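Local coordinates for 16S rRNA (guanine(1405)-N(7))-methyltransferase (Klebsiella pneumoniae, PDB 6PI9), which probably methylates N7 of guanosine 1405 in 16S rRNA, using S-adenosyl-L-methionine as methyl donor and so conferring resistance to various aminoglycosides, at residues Arg94-Gly99 / Ser250-Tyr255; Ala180-Leu185 / Leu209-Pro214; Leu124-Leu129 / Arg148-Thr153. All coordinates share one frame; numbering follows the deposited sequence.

Interaction 1: residues Arg94-Gly99 / Ser250-Tyr255. With SAH (S-adenosyl-L-homocysteine), chain B.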
loop_
_atom_site.group_PDB
_atom_site.type_symbol
_atom_site.label_atom_id
_atom_site.label_comp_id
_atom_site.label_asym_id
_atom_site.label_seq_id
_atom_site.Cartn_x
_atom_site.Cartn_y
_atom_site.Cartn_z
ATOM N N ARG A 94 -0.243 -6.197 11.642
ATOM C CA ARG A 94 -1.657 -6.049 11.959
ATOM C C ARG A 94 -2.507 -6.953 11.073
ATOM O O ARG A 94 -3.463 -7.575 11.551
ATOM C CB ARG A 94 -2.088 -4.601 11.814
ATOM C CG ARG A 94 -3.534 -4.399 12.248
ATOM C CD ARG A 94 -4.020 -3.025 11.867
ATOM N NE ARG A 94 -3.681 -2.726 10.484
ATOM C CZ ARG A 94 -2.967 -1.675 10.104
ATOM N NH1 ARG A 94 -2.547 -0.807 11.008
ATOM N NH2 ARG A 94 -2.689 -1.485 8.820
ATOM N N GLU A 95 -2.133 -7.083 9.788
ATOM C CA GLU A 95 -2.807 -8.038 8.912
ATOM C C GLU A 95 -2.842 -9.435 9.518
ATOM O O GLU A 95 -3.859 -10.137 9.411
ATOM C CB GLU A 95 -2.123 -8.057 7.537
ATOM C CG GLU A 95 -2.407 -6.801 6.740
ATOM C CD GLU A 95 -1.557 -6.594 5.482
ATOM O OE1 GLU A 95 -0.593 -7.368 5.204
ATOM O OE2 GLU A 95 -1.848 -5.599 4.767
ATOM N N ARG A 96 -1.751 -9.848 10.177
ATOM C CA ARG A 96 -1.569 -11.212 10.668
ATOM C C ARG A 96 -2.148 -11.464 12.063
ATOM O O ARG A 96 -2.415 -12.628 12.396
ATOM C CB ARG A 96 -0.072 -11.561 10.686
ATOM C CG ARG A 96 0.256 -13.054 10.761
ATOM C CD ARG A 96 1.731 -13.289 10.463
ATOM N NE ARG A 96 2.063 -12.881 9.089
ATOM C CZ ARG A 96 2.777 -11.812 8.766
ATOM N NH1 ARG A 96 3.311 -11.029 9.716
ATOM N NH2 ARG A 96 3.026 -11.557 7.470
ATOM N N LEU A 97 -2.328 -10.414 12.886
ATOM C CA LEU A 97 -2.762 -10.591 14.276
ATOM C C LEU A 97 -4.021 -11.435 14.443
ATOM O O LEU A 97 -4.025 -12.338 15.297
ATOM C CB LEU A 97 -2.985 -9.225 14.922
ATOM C CG LEU A 97 -1.738 -8.488 15.311
ATOM C CD1 LEU A 97 -2.131 -7.071 15.668
ATOM C CD2 LEU A 97 -1.133 -9.209 16.479
ATOM N N PRO A 98 -5.118 -11.174 13.736
ATOM C CA PRO A 98 -6.328 -11.970 14.005
ATOM C C PRO A 98 -6.187 -13.447 13.653
ATOM O O PRO A 98 -6.829 -14.287 14.297
ATOM C CB PRO A 98 -7.403 -11.264 13.164
ATOM C CG PRO A 98 -6.691 -10.509 12.146
ATOM C CD PRO A 98 -5.382 -10.092 12.774
ATOM N N GLY A 99 -5.354 -13.805 12.677
ATOM C CA GLY A 99 -5.113 -15.200 12.379
ATOM C C GLY A 99 -3.868 -15.783 13.007
ATOM O O GLY A 99 -3.503 -16.919 12.670
ATOM N N SER A 250 -5.946 -15.696 6.968
ATOM C CA SER A 250 -6.149 -14.263 7.235
ATOM C C SER A 250 -5.574 -13.365 6.120
ATOM O O SER A 250 -4.815 -12.413 6.357
ATOM C CB SER A 250 -5.568 -13.906 8.608
ATOM O OG SER A 250 -5.594 -12.510 8.839
ATOM N N ASP A 251 -5.975 -13.675 4.886
ATOM C CA ASP A 251 -5.576 -12.975 3.657
ATOM C C ASP A 251 -4.074 -13.052 3.422
ATOM O O ASP A 251 -3.486 -12.117 2.862
ATOM C CB ASP A 251 -6.044 -11.511 3.633
ATOM C CG ASP A 251 -7.582 -11.369 3.384
ATOM O OD1 ASP A 251 -8.216 -10.679 4.208
ATOM O OD2 ASP A 251 -8.140 -11.913 2.369
ATOM N N GLU A 252 -3.444 -14.147 3.871
ATOM C CA GLU A 252 -2.045 -14.429 3.559
ATOM C C GLU A 252 -1.985 -15.825 2.954
ATOM O O GLU A 252 -2.380 -16.785 3.610
ATOM C CB GLU A 252 -1.176 -14.336 4.843
ATOM C CG GLU A 252 0.320 -14.504 4.573
ATOM C CD GLU A 252 1.160 -14.101 5.773
ATOM O OE1 GLU A 252 0.632 -14.118 6.892
ATOM O OE2 GLU A 252 2.331 -13.728 5.600
ATOM N N LEU A 253 -1.501 -15.931 1.713
ATOM C CA LEU A 253 -1.247 -17.236 1.093
ATOM C C LEU A 253 0.125 -17.727 1.533
ATOM O O LEU A 253 1.129 -17.051 1.270
ATOM C CB LEU A 253 -1.276 -17.105 -0.430
ATOM C CG LEU A 253 -0.752 -18.299 -1.280
ATOM C CD1 LEU A 253 -1.597 -19.561 -1.091
ATOM C CD2 LEU A 253 -0.717 -17.816 -2.743
ATOM N N VAL A 254 0.176 -18.908 2.162
ATOM C CA VAL A 254 1.388 -19.399 2.830
ATOM C C VAL A 254 1.846 -20.680 2.132
ATOM O O VAL A 254 1.048 -21.574 1.921
ATOM C CB VAL A 254 1.140 -19.704 4.326
ATOM C CG1 VAL A 254 2.484 -20.185 5.011
ATOM C CG2 VAL A 254 0.537 -18.495 5.056
ATOM N N TYR A 255 3.131 -20.751 1.799
ATOM C CA TYR A 255 3.787 -21.928 1.232
ATOM C C TYR A 255 4.857 -22.428 2.195
ATOM O O TYR A 255 5.698 -21.646 2.645
ATOM C CB TYR A 255 4.530 -21.584 -0.062
ATOM C CG TYR A 255 3.618 -21.392 -1.249
ATOM C CD1 TYR A 255 3.258 -22.456 -2.052
ATOM C CD2 TYR A 255 3.132 -20.127 -1.570
ATOM C CE1 TYR A 255 2.413 -22.253 -3.166
ATOM C CE2 TYR A 255 2.291 -19.941 -2.662
ATOM C CZ TYR A 255 1.950 -20.977 -3.433
ATOM O OH TYR A 255 1.121 -20.763 -4.533
HETATM N N SAH B . 7.854 -9.918 6.472
HETATM C CA SAH B . 7.181 -8.902 7.313
HETATM C CB SAH B . 7.120 -7.566 6.595
HETATM C CG SAH B . 6.505 -7.551 5.166
HETATM S SD SAH B . 6.249 -5.814 4.574
HETATM C C SAH B . 5.756 -9.355 7.685
HETATM O O SAH B . 5.205 -10.172 6.918
HETATM O OXT SAH B . 5.155 -8.897 8.677
HETATM C "C5'" SAH B . 7.678 -5.717 3.412
HETATM C "C4'" SAH B . 9.032 -5.412 4.118
HETATM O "O4'" SAH B . 10.114 -5.564 3.174
HETATM C "C3'" SAH B . 9.208 -4.018 4.787
HETATM O "O3'" SAH B . 9.553 -4.166 6.179
HETATM C "C2'" SAH B . 10.366 -3.361 4.038
HETATM O "O2'" SAH B . 11.169 -2.613 4.954
HETATM C "C1'" SAH B . 11.121 -4.607 3.550
HETATM N N9 SAH B . 11.888 -4.405 2.336
HETATM C C8 SAH B . 11.437 -3.896 1.145
HETATM N N7 SAH B . 12.452 -4.002 0.236
HETATM C C5 SAH B . 13.546 -4.517 0.882
HETATM C C6 SAH B . 14.839 -4.789 0.499
HETATM N N6 SAH B . 15.301 -4.501 -0.700
HETATM N N1 SAH B . 15.676 -5.404 1.415
HETATM C C2 SAH B . 15.278 -5.645 2.687
HETATM N N3 SAH B . 14.001 -5.368 3.100
HETATM C C4 SAH B . 13.174 -4.809 2.172
HETATM O O HOH W 1 -2.522 -9.808 3.706
#
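Arg96 and Glu252 form a two-pronged salt bridge that ties helix 91-96 to strand 252-259 beside the cofactor site of this Rossmann-like methyltransferase fold. A bend at chi3 (-63°) sets NE of Arg96 2.9 Å from OE1 of Glu252, on its syn lone pair, while NH2 of Arg96 reaches OE2 of Glu252 at 2.9 Å. The two planar groups are twisted 38° apart. At its NH1/NH2 edge the guanidinium holds the carboxylate of S-adenosyl-L-homocysteine: NH1 of Arg96 bonds OXT at 3.0 Å and NH2 of Arg96 bonds O at 2.6 Å, so NH2 serves two carboxylates at once. Glu252 OE2 is further bonded by Thr212, and Trp103 of helix 100-111 packs on both charged chains. This buried part is tight. The margin, where Glu95, Ser250 and Asp251 are partly exposed, is looser: a water donates to Asp251 O at 2.6 Å but only weakly to Glu95 OE1, whose stronger partner is Lys184. At the turn before the strand, Ser250 has OG anti to its backbone N (chi1 173°), and OG donates to the backbone O of Glu95 at 3.0 Å, almost in line with the carbonyl bond.

Interaction 2: residues Ala180-Leu185 / Leu209-Pro214; sequences ALLMKL and LVVTFP. With SAH (S-adenosyl-L-homocysteine), chain B.
Leu182, Thr212 and Lys184 give up much of the surface buried where segments 180-183 and 209-214 of two parallel strands lie side by side, their axes 4.6 Å apart at closest. Leu182 sits in the middle of the ladder and uses both backbone polar groups: its N donates to Val210 O at 2.7 Å in a nearly straight bond (177°), and its O accepts from Thr212 N at 3.1 Å. A water also donates to Leu182 O and to Thr212 O while accepting from Leu185 N, bridging the two segments beside Lys184. The side chain of Leu182 shares a sheet face with those of Leu209 and Val211 and is packed there by Leu200 and Leu201 of helix 196-203. On the other face Leu181 and Val210 lie side by side, CD2 of Leu181 3.7 Å from CB of Val210.

Thr212 holds the chain where it turns off at Lys184. Its OG1 stands between its own backbone N and carbonyl carbon (chi1 78°), from where it accepts the N-H of Lys184 at 2.9 Å; the same N-H is shared with Thr212 O, and both bonds are bent. The hydroxyl's other partner is Glu252.

Lys184 has left-handed backbone angles, which turn the chain away from the strand. Its extended side chain crosses that of Thr212 at a slant and slides past Pro214 in the opposite direction, CG of Lys184 lying 4.2 Å from CD of Pro214; its NZ is held by Glu95. Just before this turn Met183 O accepts from the amino N of S-adenosyl-L-homocysteine at 2.9 Å. Two neighbouring parallel strands joined through helices 186-192 and 196-203, with the cofactor at the C-terminal end of the first, form a beta-alpha-beta crossover of the class I methyltransferase fold.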
loop_
_atom_site.group_PDB
_atom_site.type_symbol
_atom_site.label_atom_id
_atom_site.label_comp_id
_atom_site.label_asym_id
_atom_site.label_seq_id
_atom_site.Cartn_x
_atom_site.Cartn_y
_atom_site.Cartn_z
ATOM N N ALA A 180 13.970 -20.153 6.969
ATOM C CA ALA A 180 13.909 -18.740 6.655
ATOM C C ALA A 180 12.497 -18.370 6.238
ATOM O O ALA A 180 11.801 -19.164 5.596
ATOM C CB ALA A 180 14.840 -18.316 5.517
ATOM N N LEU A 181 12.086 -17.184 6.673
ATOM C CA LEU A 181 10.755 -16.661 6.424
ATOM C C LEU A 181 10.923 -15.583 5.381
ATOM O O LEU A 181 11.813 -14.741 5.514
ATOM C CB LEU A 181 10.146 -16.063 7.696
ATOM C CG LEU A 181 10.276 -16.924 8.961
ATOM C CD1 LEU A 181 9.637 -16.217 10.162
ATOM C CD2 LEU A 181 9.585 -18.313 8.766
ATOM N N LEU A 182 10.123 -15.668 4.305
ATOM C CA LEU A 182 10.066 -14.662 3.243
ATOM C C LEU A 182 8.605 -14.280 3.134
ATOM O O LEU A 182 7.885 -14.749 2.217
ATOM C CB LEU A 182 10.588 -15.223 1.917
ATOM C CG LEU A 182 12.105 -15.536 1.965
ATOM C CD1 LEU A 182 12.295 -16.951 2.526
ATOM C CD2 LEU A 182 12.688 -15.497 0.529
ATOM N N MET A 183 8.133 -13.462 4.081
ATOM C CA MET A 183 6.698 -13.245 4.230
ATOM C C MET A 183 6.338 -11.901 3.588
ATOM O O MET A 183 6.928 -10.864 3.946
ATOM C CB MET A 183 6.343 -13.314 5.721
ATOM C CG MET A 183 6.543 -14.737 6.276
ATOM S SD MET A 183 6.599 -14.728 8.109
ATOM C CE MET A 183 5.021 -13.963 8.501
ATOM N N LYS A 184 5.382 -11.931 2.640
ATOM C CA LYS A 184 4.907 -10.736 1.934
ATOM C C LYS A 184 6.066 -9.951 1.355
ATOM O O LYS A 184 6.126 -8.703 1.419
ATOM C CB LYS A 184 4.078 -9.876 2.887
ATOM C CG LYS A 184 2.790 -10.630 3.279
ATOM C CD LYS A 184 2.060 -9.806 4.427
ATOM C CE LYS A 184 0.724 -10.503 4.843
ATOM N NZ LYS A 184 0.210 -9.790 6.102
ATOM N N LEU A 185 7.005 -10.680 0.819
ATOM C CA LEU A 185 8.275 -10.111 0.393
ATOM C C LEU A 185 8.553 -10.298 -1.088
ATOM O O LEU A 185 9.021 -9.374 -1.740
ATOM C CB LEU A 185 9.409 -10.782 1.193
ATOM C CG LEU A 185 10.806 -10.540 0.600
ATOM C CD1 LEU A 185 11.152 -9.049 0.659
ATOM C CD2 LEU A 185 11.816 -11.334 1.435
ATOM N N LEU A 209 11.784 -23.133 4.061
ATOM C CA LEU A 209 11.429 -21.747 3.795
ATOM C C LEU A 209 9.929 -21.607 3.988
ATOM O O LEU A 209 9.170 -22.516 3.636
ATOM C CB LEU A 209 11.769 -21.311 2.360
ATOM C CG LEU A 209 13.186 -21.642 1.904
ATOM C CD1 LEU A 209 13.322 -21.161 0.481
ATOM C CD2 LEU A 209 14.272 -20.967 2.784
ATOM N N VAL A 210 9.504 -20.479 4.543
ATOM C CA VAL A 210 8.084 -20.110 4.604
ATOM C C VAL A 210 7.929 -18.904 3.724
ATOM O O VAL A 210 8.521 -17.859 4.010
ATOM C CB VAL A 210 7.636 -19.790 6.039
ATOM C CG1 VAL A 210 6.143 -19.368 6.051
ATOM C CG2 VAL A 210 7.883 -21.010 6.929
ATOM N N VAL A 211 7.157 -19.024 2.644
ATOM C CA VAL A 211 7.041 -17.945 1.651
ATOM C C VAL A 211 5.584 -17.549 1.594
ATOM O O VAL A 211 4.722 -18.427 1.472
ATOM C CB VAL A 211 7.509 -18.410 0.254
ATOM C CG1 VAL A 211 7.275 -17.299 -0.825
ATOM C CG2 VAL A 211 8.983 -18.931 0.292
ATOM N N THR A 212 5.275 -16.264 1.773
ATOM C CA THR A 212 3.867 -15.898 1.792
ATOM C C THR A 212 3.563 -14.720 0.880
ATOM O O THR A 212 4.422 -13.893 0.555
ATOM C CB THR A 212 3.350 -15.550 3.183
ATOM O OG1 THR A 212 3.787 -14.225 3.509
ATOM C CG2 THR A 212 3.854 -16.565 4.195
ATOM N N PHE A 213 2.271 -14.614 0.529
ATOM C CA PHE A 213 1.835 -13.532 -0.360
ATOM C C PHE A 213 0.551 -12.929 0.192
ATOM O O PHE A 213 -0.273 -13.643 0.749
ATOM C CB PHE A 213 1.516 -14.068 -1.783
ATOM C CG PHE A 213 2.704 -14.692 -2.456
ATOM C CD1 PHE A 213 3.535 -13.914 -3.259
ATOM C CD2 PHE A 213 2.997 -16.059 -2.278
ATOM C CE1 PHE A 213 4.665 -14.499 -3.892
ATOM C CE2 PHE A 213 4.129 -16.657 -2.891
ATOM C CZ PHE A 213 4.970 -15.866 -3.714
ATOM N N PRO A 214 0.353 -11.635 0.028
ATOM C CA PRO A 214 -0.928 -11.058 0.439
ATOM C C PRO A 214 -2.007 -11.423 -0.572
ATOM O O PRO A 214 -1.776 -11.428 -1.782
ATOM C CB PRO A 214 -0.656 -9.551 0.451
ATOM C CG PRO A 214 0.477 -9.382 -0.616
ATOM C CD PRO A 214 1.280 -10.672 -0.602
HETATM N N SAH B . 7.854 -9.918 6.472
HETATM C CA SAH B . 7.181 -8.902 7.313
HETATM C CB SAH B . 7.120 -7.566 6.595
HETATM C CG SAH B . 6.505 -7.551 5.166
HETATM S SD SAH B . 6.249 -5.814 4.574
HETATM C C SAH B . 5.756 -9.355 7.685
HETATM O O SAH B . 5.205 -10.172 6.918
HETATM O OXT SAH B . 5.155 -8.897 8.677
HETATM C "C5'" SAH B . 7.678 -5.717 3.412
HETATM C "C4'" SAH B . 9.032 -5.412 4.118
HETATM O "O4'" SAH B . 10.114 -5.564 3.174
HETATM C "C3'" SAH B . 9.208 -4.018 4.787
HETATM O "O3'" SAH B . 9.553 -4.166 6.179
HETATM C "C2'" SAH B . 10.366 -3.361 4.038
HETATM O "O2'" SAH B . 11.169 -2.613 4.954
HETATM C "C1'" SAH B . 11.121 -4.607 3.550
HETATM N N9 SAH B . 11.888 -4.405 2.336
HETATM C C8 SAH B . 11.437 -3.896 1.145
HETATM N N7 SAH B . 12.452 -4.002 0.236
HETATM C C5 SAH B . 13.546 -4.517 0.882
HETATM C C6 SAH B . 14.839 -4.789 0.499
HETATM N N6 SAH B . 15.301 -4.501 -0.700
HETATM N N1 SAH B . 15.676 -5.404 1.415
HETATM C C2 SAH B . 15.278 -5.645 2.687
HETATM N N3 SAH B . 14.001 -5.368 3.100
HETATM C C4 SAH B . 13.174 -4.809 2.172
HETATM O O HOH W 2 7.124 -13.575 -0.088
#

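Interaction 3: residues Leu124-Leu129 / Arg148-Thr153; sequences LNPILL and RLVNET
Ile127 and Val150 mark the nearest approach of two helical segments, their CA atoms 6.3 Å apart. The axes of helices 125-129 and 148-153 run in nearly the same direction, 28° from parallel, and come within 9.5 Å. Leu124 occupies the N-cap position of the first helix, so that segment presents its opening turn to the middle of a longer helix, and the contact between them is made mostly by apolar groups.

Val150 and Ile127 lose the most surface to the contact. The two methyl groups of Val150 face the ring of Pro126, which crosses the valine at about a right angle with CG of Pro126 3.8 Å from CG2 of Val150. The same CG2 of Val150 also touches CG1 of Ile127 at 4.2 Å, so one branch lies against two consecutive residues of the first helix.

The two helices follow successive strands, 117-120 and 137-141, of the Rossmann-like core: they are neighbouring helices of successive beta-alpha units, the first lying on the sheet. The turn leading into the first helix borders the cofactor: Ala121 O is hydrogen-bonded to S-adenosyl-L-homocysteine, and Asn125, on the side away from Val150, touches it and is hydrogen-bonded to Asp119.

Toward one end of the interface Leu124 and Leu149 meet obliquely, CD2 of Leu124 3.9 Å from CD1 of Leu149, with Met60, His90 and Leu87 also against Leu124. Toward the other end chi2 of Ile127 (173°) extends CD1 across Thr153, 3.7 Å from its OG1. That hydroxyl turns back into its own helix and donates to Leu149 O at 2.8 Å, tilted 32° from the carbonyl plane, while Thr153 N bonds the same oxygen from the opposite face. Leu72 of helix 63-75 packs on both Ile127 and Thr153.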
loop_
_atom_site.group_PDB
_atom_site.type_symbol
_atom_site.label_atom_id
_atom_site.label_comp_id
_atom_site.label_asym_id
_atom_site.label_seq_id
_atom_site.Cartn_x
_atom_site.Cartn_y
_atom_site.Cartn_z
ATOM N N LEU A 124 8.104 -5.807 11.803
ATOM C CA LEU A 124 8.005 -6.100 13.233
ATOM C C LEU A 124 7.662 -7.562 13.526
ATOM O O LEU A 124 7.376 -7.907 14.669
ATOM C CB LEU A 124 6.971 -5.201 13.895
ATOM C CG LEU A 124 7.274 -3.705 13.837
ATOM C CD1 LEU A 124 6.115 -2.948 14.497
ATOM C CD2 LEU A 124 8.628 -3.321 14.514
ATOM N N ASN A 125 7.688 -8.433 12.520
ATOM C CA ASN A 125 7.250 -9.806 12.745
ATOM C C ASN A 125 8.041 -10.543 13.830
ATOM O O ASN A 125 7.449 -11.421 14.484
ATOM C CB ASN A 125 7.303 -10.576 11.423
ATOM C CG ASN A 125 6.717 -11.972 11.563
ATOM O OD1 ASN A 125 5.513 -12.125 11.852
ATOM N ND2 ASN A 125 7.561 -12.986 11.401
ATOM N N PRO A 126 9.338 -10.284 14.058
ATOM C CA PRO A 126 10.047 -11.044 15.120
ATOM C C PRO A 126 9.534 -10.772 16.515
ATOM O O PRO A 126 9.720 -11.611 17.420
ATOM C CB PRO A 126 11.511 -10.617 14.934
ATOM C CG PRO A 126 11.493 -9.658 13.646
ATOM C CD PRO A 126 10.264 -9.807 12.990
ATOM N N ILE A 127 8.869 -9.639 16.728
ATOM C CA ILE A 127 8.218 -9.417 18.015
ATOM C C ILE A 127 6.965 -10.291 18.143
ATOM O O ILE A 127 6.704 -10.871 19.201
ATOM C CB ILE A 127 7.901 -7.927 18.178
ATOM C CG1 ILE A 127 9.205 -7.124 18.179
ATOM C CG2 ILE A 127 7.094 -7.688 19.464
ATOM C CD1 ILE A 127 8.995 -5.631 18.177
ATOM N N LEU A 128 6.187 -10.412 17.067
ATOM C CA LEU A 128 5.042 -11.325 17.051
ATOM C C LEU A 128 5.481 -12.762 17.301
ATOM O O LEU A 128 4.962 -13.430 18.206
ATOM C CB LEU A 128 4.300 -11.206 15.716
ATOM C CG LEU A 128 3.063 -12.087 15.512
ATOM C CD1 LEU A 128 2.111 -11.937 16.720
ATOM C CD2 LEU A 128 2.374 -11.669 14.232
ATOM N N LEU A 129 6.437 -13.252 16.501
ATOM C CA LEU A 129 7.063 -14.556 16.743
ATOM C C LEU A 129 7.525 -14.732 18.175
ATOM O O LEU A 129 7.242 -15.749 18.820
ATOM C CB LEU A 129 8.270 -14.727 15.827
ATOM C CG LEU A 129 7.965 -14.830 14.356
ATOM C CD1 LEU A 129 9.312 -14.983 13.609
ATOM C CD2 LEU A 129 7.055 -16.006 14.175
ATOM N N ARG A 148 15.569 -1.465 15.068
ATOM C CA ARG A 148 15.852 -0.978 16.418
ATOM C C ARG A 148 14.834 -1.498 17.418
ATOM O O ARG A 148 15.190 -1.881 18.539
ATOM C CB ARG A 148 15.845 0.546 16.440
ATOM C CG ARG A 148 17.166 1.156 16.055
ATOM C CD ARG A 148 16.987 2.510 15.393
ATOM N NE ARG A 148 18.197 2.883 14.680
ATOM C CZ ARG A 148 18.225 3.717 13.648
ATOM N NH1 ARG A 148 17.080 4.240 13.191
ATOM N NH2 ARG A 148 19.392 4.017 13.065
ATOM N N LEU A 149 13.548 -1.468 17.042
ATOM C CA LEU A 149 12.486 -1.921 17.937
ATOM C C LEU A 149 12.632 -3.396 18.261
ATOM O O LEU A 149 12.430 -3.818 19.410
ATOM C CB LEU A 149 11.124 -1.665 17.300
ATOM C CG LEU A 149 10.649 -0.211 17.305
ATOM C CD1 LEU A 149 9.291 -0.099 16.605
ATOM C CD2 LEU A 149 10.599 0.323 18.715
ATOM N N VAL A 150 12.979 -4.192 17.254
ATOM C CA VAL A 150 13.165 -5.619 17.464
ATOM C C VAL A 150 14.274 -5.879 18.470
ATOM O O VAL A 150 14.094 -6.638 19.419
ATOM C CB VAL A 150 13.440 -6.306 16.128
ATOM C CG1 VAL A 150 13.926 -7.716 16.382
ATOM C CG2 VAL A 150 12.140 -6.290 15.322
ATOM N N ASN A 151 15.441 -5.259 18.275
ATOM C CA ASN A 151 16.568 -5.495 19.181
ATOM C C ASN A 151 16.252 -5.043 20.602
ATOM O O ASN A 151 16.609 -5.723 21.578
ATOM C CB ASN A 151 17.821 -4.770 18.665
ATOM C CG ASN A 151 18.458 -5.493 17.512
ATOM O OD1 ASN A 151 18.485 -6.714 17.522
ATOM N ND2 ASN A 151 18.965 -4.756 16.507
ATOM N N GLU A 152 15.623 -3.878 20.747
ATOM C CA GLU A 152 15.280 -3.379 22.076
ATOM C C GLU A 152 14.295 -4.304 22.780
ATOM O O GLU A 152 14.457 -4.630 23.963
ATOM C CB GLU A 152 14.690 -1.979 21.957
ATOM C CG GLU A 152 15.697 -0.947 21.504
ATOM C CD GLU A 152 15.138 0.463 21.539
ATOM O OE1 GLU A 152 14.400 0.783 22.515
ATOM O OE2 GLU A 152 15.447 1.244 20.603
ATOM N N THR A 153 13.247 -4.721 22.071
ATOM C CA THR A 153 12.248 -5.580 22.694
ATOM C C THR A 153 12.865 -6.915 23.082
ATOM O O THR A 153 12.623 -7.433 24.178
ATOM C CB THR A 153 11.072 -5.778 21.731
ATOM O OG1 THR A 153 10.535 -4.493 21.389
ATOM C CG2 THR A 153 9.979 -6.682 22.346
#

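How the interactions relate
Interaction 1 joins the most distant parts of the chain and encloses the other two, interaction 3 closing before interaction 2 opens. Interactions 1 and 2, with centres about 11 Å apart, reach the same sheet, in which strands 208-214 and 252-259 are neighbours, and side chains of the two contacts bond each other directly. Interaction 3 sits about 18 Å from interaction 1 and about 17 Å from interaction 2, centre to centre, in helices 125-131 and 144-157, the former against that sheet; it touches interaction 2 where Leu181 CD1 meets Leu129 CD1 at 3.7 Å. Arg96, Met183 and Asn125, one from each interaction, border S-adenosyl-L-homocysteine, so distant sequence regions converge on one cofactor pocket.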